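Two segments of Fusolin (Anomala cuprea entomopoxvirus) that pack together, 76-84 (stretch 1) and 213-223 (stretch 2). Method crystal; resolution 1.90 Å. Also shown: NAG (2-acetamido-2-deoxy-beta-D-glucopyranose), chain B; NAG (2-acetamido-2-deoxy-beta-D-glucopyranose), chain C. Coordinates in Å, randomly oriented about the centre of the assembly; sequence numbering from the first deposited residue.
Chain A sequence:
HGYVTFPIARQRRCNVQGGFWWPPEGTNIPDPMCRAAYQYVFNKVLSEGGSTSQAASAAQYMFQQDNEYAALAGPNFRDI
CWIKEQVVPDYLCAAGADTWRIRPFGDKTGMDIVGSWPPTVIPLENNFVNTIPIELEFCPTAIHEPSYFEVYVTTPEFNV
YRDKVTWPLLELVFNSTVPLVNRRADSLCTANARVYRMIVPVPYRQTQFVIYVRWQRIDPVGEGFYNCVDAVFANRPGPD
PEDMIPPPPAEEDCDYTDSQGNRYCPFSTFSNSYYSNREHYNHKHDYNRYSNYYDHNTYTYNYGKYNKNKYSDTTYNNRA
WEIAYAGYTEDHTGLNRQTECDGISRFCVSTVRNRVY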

ATOM      1  N   ASN A  76     -17.019 -13.414  11.928  1.00 20.62           N
ATOM      2  CA  ASN A  76     -15.979 -13.222  12.945  1.00 21.32           C
ATOM      3  C   ASN A  76     -15.008 -12.045  12.617  1.00 23.45           C
ATOM      4  O   ASN A  76     -13.935 -11.970  13.216  1.00 21.49           O
ATOM      5  N   PHE A  77     -15.364 -11.169  11.656  1.00 18.71           N
ATOM      6  CA  PHE A  77     -14.524 -10.049  11.202  1.00 15.66           C
ATOM      7  C   PHE A  77     -13.913  -9.148  12.286  1.00 18.99           C
ATOM      8  O   PHE A  77     -12.875  -8.545  12.025  1.00 17.46           O
ATOM      9  N   ARG A  78     -14.570  -8.965  13.453  1.00 15.68           N
ATOM     10  CA  ARG A  78     -14.042  -8.085  14.497  1.00 17.42           C
ATOM     11  C   ARG A  78     -12.793  -8.631  15.157  1.00 22.04           C
ATOM     12  O   ARG A  78     -12.061  -7.866  15.787  1.00 25.83           O
ATOM     13  N   ASP A  79     -12.608  -9.934  15.096  1.00 18.22           N
ATOM     14  CA  ASP A  79     -11.499 -10.623  15.745  1.00 18.18           C
ATOM     15  C   ASP A  79     -10.275 -10.594  14.865  1.00 18.41           C
ATOM     16  O   ASP A  79     -10.204 -11.350  13.916  1.00 17.71           O
ATOM     17  N   ILE A  80      -9.304  -9.748  15.183  1.00 19.62           N
ATOM     18  CA  ILE A  80      -8.076  -9.658  14.375  1.00 21.05           C
ATOM     19  C   ILE A  80      -7.307 -10.984  14.303  1.00 21.85           C
ATOM     20  O   ILE A  80      -6.728 -11.288  13.260  1.00 19.18           O
ATOM     21  N   CYS A  81      -7.399 -11.852  15.339  1.00 20.79           N
ATOM     22  CA  CYS A  81      -6.748 -13.172  15.272  1.00 21.43           C
ATOM     23  C   CYS A  81      -7.334 -14.033  14.167  1.00 21.00           C
ATOM     24  O   CYS A  81      -6.598 -14.723  13.467  1.00 19.45           O
ATOM     25  N   TRP A  82      -8.656 -13.957  13.968  1.00 18.44           N
ATOM     26  CA  TRP A  82      -9.345 -14.647  12.882  1.00 17.41           C
ATOM     27  C   TRP A  82      -8.845 -14.084  11.521  1.00 17.41           C
ATOM     28  O   TRP A  82      -8.548 -14.844  10.605  1.00 17.23           O
ATOM     29  N   ILE A  83      -8.722 -12.775  11.417  1.00 15.91           N
ATOM     30  CA  ILE A  83      -8.238 -12.130  10.165  1.00 15.64           C
ATOM     31  C   ILE A  83      -6.809 -12.594   9.833  1.00 19.11           C
ATOM     32  O   ILE A  83      -6.533 -13.096   8.740  1.00 17.53           O
ATOM     33  N   LYS A  84      -5.931 -12.457  10.812  1.00 19.72           N
ATOM     34  CA  LYS A  84      -4.511 -12.807  10.684  1.00 20.65           C
ATOM     35  C   LYS A  84      -4.271 -14.235  10.301  1.00 28.11           C
ATOM     36  O   LYS A  84      -3.322 -14.510   9.580  1.00 27.51           O
ATOM     37  N   VAL A 213      -3.972  -0.167   5.463  1.00  9.27           N
ATOM     38  CA  VAL A 213      -5.325   0.308   5.704  1.00  9.23           C
ATOM     39  C   VAL A 213      -6.325  -0.806   5.480  1.00 13.06           C
ATOM     40  O   VAL A 213      -6.360  -1.413   4.404  1.00 10.03           O
ATOM     41  N   ARG A 214      -7.212  -0.984   6.459  1.00 10.14           N
ATOM     42  CA  ARG A 214      -8.254  -1.981   6.405  1.00 10.48           C
ATOM     43  C   ARG A 214      -9.602  -1.261   6.528  1.00 12.50           C
ATOM     44  O   ARG A 214      -9.823  -0.545   7.505  1.00 11.92           O
ATOM     45  N   TRP A 215     -10.482  -1.442   5.538  1.00 11.91           N
ATOM     46  CA  TRP A 215     -11.845  -0.900   5.581  1.00 11.59           C
ATOM     47  C   TRP A 215     -12.734  -2.124   5.696  1.00 14.93           C
ATOM     48  O   TRP A 215     -12.854  -2.862   4.731  1.00 13.56           O
ATOM     49  N   GLN A 216     -13.358  -2.342   6.868  1.00 12.55           N
ATOM     50  CA  GLN A 216     -14.132  -3.548   7.114  1.00 10.48           C
ATOM     51  C   GLN A 216     -15.630  -3.261   7.166  1.00 12.69           C
ATOM     52  O   GLN A 216     -16.049  -2.422   7.951  1.00 14.00           O
ATOM     53  N   ARG A 217     -16.413  -3.992   6.412  1.00 14.13           N
ATOM     54  CA  ARG A 217     -17.873  -3.874   6.465  1.00 15.01           C
ATOM     55  C   ARG A 217     -18.383  -4.594   7.708  1.00 21.14           C
ATOM     56  O   ARG A 217     -17.953  -5.722   7.989  1.00 19.53           O
ATOM     57  N   ILE A 218     -19.316  -3.955   8.426  1.00 21.02           N
ATOM     58  CA  ILE A 218     -19.920  -4.527   9.644  1.00 20.30           C
ATOM     59  C   ILE A 218     -21.101  -5.240   9.100  1.00 26.73           C
ATOM     60  O   ILE A 218     -22.162  -4.644   8.909  1.00 27.32           O
ATOM     61  N   ASP A 219     -20.897  -6.499   8.761  1.00 25.13           N
ATOM     62  CA  ASP A 219     -21.869  -7.271   8.022  1.00 25.71           C
ATOM     63  C   ASP A 219     -21.625  -8.780   8.166  1.00 27.39           C
ATOM     64  O   ASP A 219     -20.469  -9.160   8.271  1.00 23.84           O
ATOM     65  N   PRO A 220     -22.631  -9.679   8.019  1.00 27.04           N
ATOM     66  CA  PRO A 220     -22.339 -11.127   8.149  1.00 26.75           C
ATOM     67  C   PRO A 220     -21.379 -11.785   7.150  1.00 27.72           C
ATOM     68  O   PRO A 220     -20.736 -12.766   7.503  1.00 25.61           O
ATOM     69  N   VAL A 221     -21.296 -11.298   5.904  1.00 24.06           N
ATOM     70  CA  VAL A 221     -20.367 -11.847   4.914  1.00 23.43           C
ATOM     71  C   VAL A 221     -18.915 -11.319   5.232  1.00 21.70           C
ATOM     72  O   VAL A 221     -17.937 -11.969   4.900  1.00 19.31           O
ATOM     73  N   GLY A 222     -18.841 -10.168   5.867  1.00 19.14           N
ATOM     74  CA  GLY A 222     -17.615  -9.584   6.374  1.00 19.49           C
ATOM     75  C   GLY A 222     -16.587  -9.257   5.329  1.00 18.25           C
ATOM     76  O   GLY A 222     -15.396  -9.496   5.552  1.00 15.41           O
ATOM     77  N   GLU A 223     -17.016  -8.614   4.246  1.00 15.49           N
ATOM     78  CA  GLU A 223     -16.064  -8.226   3.215  1.00 15.06           C
ATOM     79  C   GLU A 223     -15.242  -7.065   3.755  1.00 17.07           C
ATOM     80  O   GLU A 223     -15.784  -6.138   4.350  1.00 13.70           O
TER

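Phe 77 is the centre of this contact. It lies in the type I turn from Asn 76 to Asp 79, just before the helix that starts at Ile 80. Its CA-to-CB bond points toward stretch 2, and its side chain has chi1 p (62°) and chi2 85°. This conformation lays the ring along the chain from Arg 217 to Gly 222. The carbonyl O of Arg 217 sits over one ring face, 4.0 Å from Phe 77 CD1. Phe 77 CE2 comes within 3.3 Å of Asp 219 O. Phe 77 CZ is 4.0 Å from Ile 218 CG2, the apolar side-chain contact of the interface.

Gly 222 lies near the same ring, with its CA 4.2 Å from Phe 77 CD2. Its phi is positive, which favours glycine. An ideal CB here would lie 3.5 Å from Phe 77 CB, so space is short.

Arg 214 reaches in from the strand. Chi1, chi2 and chi3 are all t, so the chain is extended and carries the guanidinium to the turn. Arg 214 NH2 donates a nearly straight hydrogen bond to Phe 77 O (2.8 Å, 171°), with the acceptor near the guanidinium plane. The same NH2 also donates to Gln 216 OE1 at 2.8 Å. Ile 83 points toward stretch 2 with chi1 and chi2 both m. It covers one face of the guanidinium, and its CD1 is 3.4 Å from Arg 214 NH2. Ile 80 points sideways, but chi1 t and chi2 p bring its CD1 to 3.8 Å from Arg 214 NH1. Water 1 links the stretches: it accepts from Arg 214 NH1 (3.0 Å) and donates to Arg 78 O (2.9 Å).

Gln 216 also points in, with chi1 t and chi2 p. Its amide is held at both ends. While OE1 accepts from Arg 214, Gln 216 NE2 donates to Arg 217 O (2.9 Å) and Gly 222 O (3.1 Å). This places NE2 3.4 Å from Phe 77 CB.

Arg 78 starts away from stretch 2. With chi1 m and chi2 and chi3 t, its end comes back, and NH2 lies 3.7 Å from Ile 218 CG2. A sugar adjoins this side of stretch 1: Arg 78 CD is 3.2 Å from O7 of the chain B NAG.

Asp 79 turns away and caps the helix. With chi1 t, its OD1 accepts from Cys 81 N at 3.1 Å.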

ATOM      1  CB  ASN A  76     -15.166 -14.512  13.066  1.00 25.69           C
ATOM      2  CG  ASN A  76     -15.987 -15.716  13.451  1.00 42.69           C
ATOM      3  OD1 ASN A  76     -16.895 -15.613  14.267  1.00 33.57           O
ATOM      4  ND2 ASN A  76     -15.649 -16.889  12.922  1.00 38.38           N
ATOM      5  CB  PHE A  77     -15.299  -9.161  10.179  1.00 15.92           C
ATOM      6  CG  PHE A  77     -16.535  -8.497  10.722  1.00 16.00           C
ATOM      7  CD1 PHE A  77     -16.458  -7.287  11.390  1.00 15.76           C
ATOM      8  CD2 PHE A  77     -17.786  -9.050  10.508  1.00 18.11           C
ATOM      9  CE1 PHE A  77     -17.602  -6.707  11.942  1.00 18.36           C
ATOM     10  CE2 PHE A  77     -18.926  -8.464  11.046  1.00 17.93           C
ATOM     11  CZ  PHE A  77     -18.821  -7.318  11.783  1.00 16.56           C
ATOM     12  CB  ARG A  78     -15.071  -7.836  15.610  1.00 19.92           C
ATOM     13  CG  ARG A  78     -16.288  -7.065  15.113  1.00 27.08           C
ATOM     14  CD  ARG A  78     -17.371  -6.935  16.145  1.00 43.54           C
ATOM     15  NE  ARG A  78     -18.643  -6.442  15.588  1.00 46.60           N
ATOM     16  CZ  ARG A  78     -19.596  -7.192  15.032  1.00 52.97           C
ATOM     17  NH1 ARG A  78     -19.447  -8.514  14.928  1.00 26.91           N
ATOM     18  NH2 ARG A  78     -20.703  -6.628  14.565  1.00 44.18           N
ATOM     19  CB  ASP A  79     -11.927 -12.069  16.072  1.00 19.00           C
ATOM     20  CG  ASP A  79     -10.877 -12.867  16.836  1.00 32.51           C
ATOM     21  OD1 ASP A  79      -9.832 -12.276  17.209  1.00 32.44           O
ATOM     22  OD2 ASP A  79     -11.083 -14.080  17.029  1.00 36.69           O
ATOM     23  CB  ILE A  80      -7.203  -8.442  14.795  1.00 24.95           C
ATOM     24  CG1 ILE A  80      -6.282  -7.963  13.639  1.00 26.24           C
ATOM     25  CG2 ILE A  80      -6.428  -8.716  16.086  1.00 27.01           C
ATOM     26  CD1 ILE A  80      -7.000  -7.329  12.479  1.00 30.32           C
ATOM     27  CB  CYS A  81      -6.831 -13.875  16.620  1.00 24.15           C
ATOM     28  SG  CYS A  81      -5.993 -12.977  17.933  1.00 29.36           S
ATOM     29  CB  TRP A  82     -10.878 -14.470  12.999  1.00 17.33           C
ATOM     30  CG  TRP A  82     -11.633 -15.017  11.827  1.00 20.26           C
ATOM     31  CD1 TRP A  82     -12.213 -14.310  10.821  1.00 22.75           C
ATOM     32  CD2 TRP A  82     -11.839 -16.399  11.516  1.00 22.41           C
ATOM     33  NE1 TRP A  82     -12.776 -15.161   9.905  1.00 22.79           N
ATOM     34  CE2 TRP A  82     -12.551 -16.452  10.298  1.00 26.16           C
ATOM     35  CE3 TRP A  82     -11.553 -17.603  12.186  1.00 26.35           C
ATOM     36  CZ2 TRP A  82     -12.977 -17.659   9.733  1.00 27.10           C
ATOM     37  CZ3 TRP A  82     -11.994 -18.797  11.632  1.00 28.82           C
ATOM     38  CH2 TRP A  82     -12.664 -18.819  10.403  1.00 29.32           C
ATOM     39  CB  ILE A  83      -8.323 -10.590  10.311  1.00 18.17           C
ATOM     40  CG1 ILE A  83      -9.804 -10.124  10.470  1.00 19.34           C
ATOM     41  CG2 ILE A  83      -7.595  -9.843   9.159  1.00 18.59           C
ATOM     42  CD1 ILE A  83     -10.735 -10.514   9.409  1.00 18.55           C
ATOM     43  CB  LYS A  84      -3.794 -12.572  12.010  1.00 22.58           C
ATOM     44  CG  LYS A  84      -3.644 -11.127  12.411  1.00 26.02           C
ATOM     45  CD  LYS A  84      -2.759 -11.029  13.649  1.00 33.92           C
ATOM     46  CE  LYS A  84      -2.784  -9.643  14.205  1.00 42.25           C
ATOM     47  NZ  LYS A  84      -1.855  -9.475  15.369  1.00 34.67           N
ATOM     48  CB  VAL A 213      -5.637   1.520   4.823  1.00 10.69           C
ATOM     49  CG1 VAL A 213      -7.079   1.994   5.052  1.00 12.33           C
ATOM     50  CG2 VAL A 213      -4.639   2.660   5.074  1.00 10.67           C
ATOM     51  CB  ARG A 214      -8.080  -2.977   7.547  1.00 12.07           C
ATOM     52  CG  ARG A 214      -9.212  -4.011   7.646  1.00 14.22           C
ATOM     53  CD  ARG A 214      -9.009  -4.896   8.861  1.00 14.67           C
ATOM     54  NE  ARG A 214     -10.037  -5.926   8.904  1.00 17.58           N
ATOM     55  CZ  ARG A 214     -10.652  -6.394   9.986  1.00 21.57           C
ATOM     56  NH1 ARG A 214     -10.279  -6.005  11.193  1.00 16.23           N
ATOM     57  NH2 ARG A 214     -11.598  -7.304   9.870  1.00 14.69           N
ATOM     58  CB  TRP A 215     -12.189  -0.144   4.284  1.00 11.27           C
ATOM     59  CG  TRP A 215     -13.547   0.485   4.305  1.00 12.82           C
ATOM     60  CD1 TRP A 215     -14.207   0.971   5.393  1.00 15.48           C
ATOM     61  CD2 TRP A 215     -14.303   0.902   3.159  1.00 12.84           C
ATOM     62  NE1 TRP A 215     -15.363   1.606   4.998  1.00 15.20           N
ATOM     63  CE2 TRP A 215     -15.456   1.560   3.634  1.00 16.60           C
ATOM     64  CE3 TRP A 215     -14.183   0.675   1.780  1.00 14.29           C
ATOM     65  CZ2 TRP A 215     -16.417   2.116   2.770  1.00 15.79           C
ATOM     66  CZ3 TRP A 215     -15.106   1.282   0.932  1.00 16.03           C
ATOM     67  CH2 TRP A 215     -16.239   1.926   1.433  1.00 16.70           C
ATOM     68  CB  GLN A 216     -13.658  -4.131   8.455  1.00 12.74           C
ATOM     69  CG  GLN A 216     -14.364  -5.415   8.919  1.00 12.60           C
ATOM     70  CD  GLN A 216     -14.281  -6.545   7.914  1.00 21.57           C
ATOM     71  OE1 GLN A 216     -13.207  -7.020   7.538  1.00 16.00           O
ATOM     72  NE2 GLN A 216     -15.394  -7.054   7.469  1.00 15.51           N
ATOM     73  CB  ARG A 217     -18.513  -4.478   5.226  1.00 16.54           C
ATOM     74  CG  ARG A 217     -18.258  -3.595   4.020  1.00 27.32           C
ATOM     75  CD  ARG A 217     -18.477  -4.317   2.713  1.00 31.70           C
ATOM     76  NE  ARG A 217     -19.870  -4.708   2.505  1.00 47.04           N
ATOM     77  CZ  ARG A 217     -20.375  -5.140   1.353  1.00 67.16           C
ATOM     78  NH1 ARG A 217     -19.603  -5.244   0.275  1.00 62.72           N
ATOM     79  NH2 ARG A 217     -21.660  -5.459   1.264  1.00 59.01           N
ATOM     80  CB  ILE A 218     -20.269  -3.462  10.693  1.00 23.23           C
ATOM     81  CG1 ILE A 218     -19.022  -2.798  11.190  1.00 22.57           C
ATOM     82  CG2 ILE A 218     -21.079  -4.072  11.897  1.00 23.31           C
ATOM     83  CD1 ILE A 218     -19.222  -1.557  11.885  1.00 26.16           C
ATOM     84  CB  ASP A 219     -21.610  -6.829   6.584  1.00 29.37           C
ATOM     85  CG  ASP A 219     -22.404  -7.494   5.546  1.00 32.90           C
ATOM     86  OD1 ASP A 219     -23.540  -7.047   5.309  1.00 38.53           O
ATOM     87  OD2 ASP A 219     -21.892  -8.457   4.951  1.00 30.41           O
ATOM     88  CB  PRO A 220     -23.731 -11.788   8.117  1.00 28.87           C
ATOM     89  CG  PRO A 220     -24.636 -10.778   7.548  1.00 34.38           C
ATOM     90  CD  PRO A 220     -24.090  -9.436   7.921  1.00 29.81           C
ATOM     91  CB  VAL A 221     -20.853 -11.543   3.475  1.00 28.57           C
ATOM     92  CG1 VAL A 221     -19.776 -11.832   2.442  1.00 28.94           C
ATOM     93  CG2 VAL A 221     -22.111 -12.367   3.175  1.00 29.12           C
ATOM     94  CB  GLU A 223     -16.755  -7.853   1.912  1.00 16.90           C
ATOM     95  CG  GLU A 223     -15.773  -7.469   0.808  1.00 23.30           C
ATOM     96  CD  GLU A 223     -16.413  -7.288  -0.550  1.00 39.87           C
ATOM     97  OE1 GLU A 223     -17.397  -6.518  -0.638  1.00 32.61           O
ATOM     98  OE2 GLU A 223     -15.865  -7.824  -1.538  1.00 32.40           O
TER
HETATM   99  C1  NAG B   2     -14.252  -5.669  19.363  1.00 24.61           C
HETATM  100  C2  NAG B   2     -15.745  -5.918  19.581  1.00 23.53           C
HETATM  101  C3  NAG B   2     -15.904  -6.995  20.655  1.00 29.05           C
HETATM  102  C4  NAG B   2     -15.167  -8.263  20.251  1.00 33.79           C
HETATM  103  C5  NAG B   2     -13.721  -7.965  19.861  1.00 32.53           C
HETATM  104  C6  NAG B   2     -13.049  -9.142  19.198  1.00 30.21           C
HETATM  105  C7  NAG B   2     -17.415  -4.120  19.260  1.00 26.07           C
HETATM  106  C8  NAG B   2     -17.954  -2.830  19.803  1.00 29.86           C
HETATM  107  N2  NAG B   2     -16.427  -4.695  19.973  1.00 19.68           N
HETATM  108  O3  NAG B   2     -17.292  -7.292  20.777  1.00 32.29           O
HETATM  109  O4  NAG B   2     -15.127  -9.163  21.356  1.00 42.33           O
HETATM  110  O5  NAG B   2     -13.669  -6.883  18.918  1.00 27.11           O
HETATM  111  O6  NAG B   2     -11.635  -9.006  19.245  1.00 37.20           O
HETATM  112  O7  NAG B   2     -17.868  -4.631  18.244  1.00 27.66           O
HETATM  113  C1  NAG C   1     -11.258  -2.139  16.858  1.00 18.31           C
HETATM  114  C2  NAG C   1     -10.712  -3.457  17.398  1.00 19.96           C
HETATM  115  C3  NAG C   1     -11.871  -4.449  17.508  1.00 22.21           C
HETATM  116  C4  NAG C   1     -12.987  -3.866  18.364  1.00 25.02           C
HETATM  117  C5  NAG C   1     -13.397  -2.501  17.815  1.00 23.17           C
HETATM  118  C6  NAG C   1     -14.434  -1.785  18.655  1.00 26.72           C
HETATM  119  C7  NAG C   1      -8.492  -4.349  16.895  1.00 24.54           C
HETATM  120  C8  NAG C   1      -7.549  -4.791  15.815  1.00 22.62           C
HETATM  121  N2  NAG C   1      -9.696  -3.963  16.492  1.00 17.83           N
HETATM  122  O3  NAG C   1     -11.403  -5.687  18.043  1.00 20.37           O
HETATM  123  O4  NAG C   1     -14.121  -4.724  18.334  1.00 27.42           O
HETATM  124  O5  NAG C   1     -12.238  -1.654  17.783  1.00 21.16           O
HETATM  125  O6  NAG C   1     -13.994  -1.629  20.000  1.00 31.32           O
HETATM  126  O7  NAG C   1      -8.179  -4.358  18.081  1.00 24.23           O
HETATM  127  O   HOH W   1     -11.463  -5.713  13.917  1.00 19.53           O